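Local coordinates for AlyQ (PDB 5XNR), which probably cleaves alginate by beta-elimination, its lyase domain being joined to a CBM32 carbohydrate-binding module, at residues G30-R35 against S125-A130. Numbering follows the deposited sequence.
With CA (calcium ion), chain B; ACT (acetate ion), chain D.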
loop_
_atom_site.group_PDB
_atom_site.type_symbol
_atom_site.label_atom_id
_atom_site.label_comp_id
_atom_site.label_asym_id
_atom_site.label_seq_id
_atom_site.Cartn_x
_atom_site.Cartn_y
_atom_site.Cartn_z
ATOM N N GLY A 30 -24.480 14.522 -16.389
ATOM C CA GLY A 30 -23.936 13.529 -17.303
ATOM C C GLY A 30 -24.354 13.786 -18.740
ATOM O O GLY A 30 -24.156 12.945 -19.601
ATOM N N ASN A 31 -24.885 14.973 -19.010
ATOM C CA ASN A 31 -25.500 15.280 -20.286
ATOM C C ASN A 31 -24.691 16.381 -20.981
ATOM O O ASN A 31 -24.570 17.469 -20.452
ATOM C CB ASN A 31 -26.959 15.688 -20.064
ATOM C CG ASN A 31 -27.754 15.781 -21.345
ATOM O OD1 ASN A 31 -27.323 16.408 -22.319
ATOM N ND2 ASN A 31 -28.921 15.160 -21.347
ATOM N N LEU A 32 -24.167 16.123 -22.173
ATOM C CA LEU A 32 -23.317 17.105 -22.860
ATOM C C LEU A 32 -24.141 18.230 -23.503
ATOM O O LEU A 32 -23.564 19.229 -23.948
ATOM C CB LEU A 32 -22.493 16.385 -23.932
ATOM C CG LEU A 32 -21.022 16.797 -24.036
ATOM C CD1 LEU A 32 -20.394 17.086 -22.668
ATOM C CD2 LEU A 32 -20.232 15.720 -24.760
ATOM N N SER A 33 -25.462 18.076 -23.606
ATOM C CA SER A 33 -26.255 19.060 -24.329
ATOM C C SER A 33 -26.946 20.015 -23.353
ATOM O O SER A 33 -27.618 20.884 -23.816
ATOM C CB SER A 33 -27.263 18.393 -25.224
ATOM O OG SER A 33 -28.249 17.730 -24.443
ATOM N N THR A 34 -26.829 19.819 -22.034
ATOM C CA THR A 34 -27.248 20.831 -21.061
ATOM C C THR A 34 -26.007 21.525 -20.495
ATOM O O THR A 34 -24.937 20.920 -20.420
ATOM C CB THR A 34 -28.073 20.223 -19.922
ATOM O OG1 THR A 34 -27.255 19.270 -19.249
ATOM C CG2 THR A 34 -29.335 19.543 -20.402
ATOM N N ARG A 35 -26.149 22.777 -20.083
ATOM C CA ARG A 35 -24.994 23.567 -19.645
ATOM C C ARG A 35 -25.420 24.567 -18.564
ATOM O O ARG A 35 -26.614 24.861 -18.381
ATOM C CB ARG A 35 -24.402 24.332 -20.828
ATOM C CG ARG A 35 -25.303 25.452 -21.347
ATOM C CD ARG A 35 -24.730 26.158 -22.568
ATOM N NE ARG A 35 -25.434 27.394 -22.874
ATOM C CZ ARG A 35 -26.384 27.521 -23.805
ATOM N NH1 ARG A 35 -26.890 26.453 -24.401
ATOM N NH2 ARG A 35 -26.807 28.725 -24.156
ATOM N N SER A 125 -19.527 29.037 -20.020
ATOM C CA SER A 125 -20.472 27.928 -20.194
ATOM C C SER A 125 -19.783 26.556 -20.079
ATOM O O SER A 125 -18.867 26.217 -20.845
ATOM C CB SER A 125 -21.219 28.089 -21.487
ATOM O OG SER A 125 -21.857 29.363 -21.517
ATOM N N ILE A 126 -20.311 25.749 -19.149
ATOM C CA ILE A 126 -19.740 24.440 -18.746
ATOM C C ILE A 126 -20.823 23.375 -18.913
ATOM O O ILE A 126 -21.952 23.601 -18.548
ATOM C CB ILE A 126 -19.194 24.506 -17.302
ATOM C CG1 ILE A 126 -18.100 25.575 -17.190
ATOM C CG2 ILE A 126 -18.704 23.143 -16.853
ATOM C CD1 ILE A 126 -17.639 25.884 -15.785
ATOM N N THR A 127 -20.471 22.260 -19.533
ATOM C CA THR A 127 -21.410 21.184 -19.863
ATOM C C THR A 127 -21.287 20.049 -18.844
ATOM O O THR A 127 -22.254 19.403 -18.567
ATOM C CB THR A 127 -21.165 20.622 -21.270
ATOM O OG1 THR A 127 -19.809 20.192 -21.379
ATOM C CG2 THR A 127 -21.433 21.622 -22.370
ATOM N N GLU A 128 -20.098 19.808 -18.309
ATOM C CA GLU A 128 -19.871 18.736 -17.333
ATOM C C GLU A 128 -18.694 19.102 -16.431
ATOM O O GLU A 128 -17.719 19.737 -16.889
ATOM C CB GLU A 128 -19.496 17.429 -18.020
ATOM C CG GLU A 128 -20.533 16.336 -17.913
ATOM C CD GLU A 128 -20.074 15.054 -18.599
ATOM O OE1 GLU A 128 -19.050 14.485 -18.156
ATOM O OE2 GLU A 128 -20.713 14.646 -19.601
ATOM N N VAL A 129 -18.798 18.679 -15.174
ATOM C CA VAL A 129 -17.746 18.846 -14.191
ATOM C C VAL A 129 -17.684 17.600 -13.294
ATOM O O VAL A 129 -18.706 17.059 -12.888
ATOM C CB VAL A 129 -17.963 20.120 -13.358
ATOM C CG1 VAL A 129 -17.109 20.141 -12.104
ATOM C CG2 VAL A 129 -17.690 21.364 -14.166
ATOM N N ALA A 130 -16.466 17.177 -12.976
ATOM C CA ALA A 130 -16.239 16.122 -11.994
ATOM C C ALA A 130 -15.060 16.509 -11.085
ATOM O O ALA A 130 -14.178 17.303 -11.476
ATOM C CB ALA A 130 -16.005 14.808 -12.703
HETATM CA CA CA B . -24.662 19.100 -18.766
HETATM C C ACT D . -21.994 30.909 -24.873
HETATM O O ACT D . -21.447 31.138 -25.988
HETATM O OXT ACT D . -21.364 30.429 -23.915
HETATM C CH3 ACT D . -23.438 31.253 -24.670
#
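Thr-127 and Thr-34 meet through a calcium ion, a clear case of a metal joining segments that share no direct hydrogen bond. From 125-130 comes Thr-127 O, 2.4 Å from the calcium; from 30-35 come Asn-31 O, Thr-34 O and Thr-34 OG1, the last at 2.6 Å. Chi1 of Thr-34 (61°) turns OG1 to the ion, where it joins the residue's own carbonyl O as a second ligand. Asn-26 O and Asp-29 OD1 complete the protein ligands. The loop folds as a type I turn from Asn-31 to Thr-34, with an Asx turn at its head: Asn-31 OD1 accepts Ser-33 N at 2.8 Å, in the carbonyl plane, and also Ser-33 OG. Such a calcium loop pinned to a late strand is familiar from the F5/8 type C (CBM32) beta-sandwich; here Thr-127 and Glu-128 form a classic beta bulge facing Ala-61. CA-H...O contacts run from Arg-35 CA to Ile-126 O (3.2 Å) and from Thr-127 CA to Thr-34 O (3.6 Å). In van der Waals contact, the Leu-32 CD1 methyl crosses obliquely over Thr-127, 3.4 Å from OG1, itself weakly hydrogen-bonded to Ala-61 O. Glu-128 OE2 approaches Gly-30 C (3.8 Å) without a hydrogen bond. Arg-35 NE and Ser-125 OG share Ser-37 OG as partner; Ser-125 OG also donates to an acetate, probably from crystallisation.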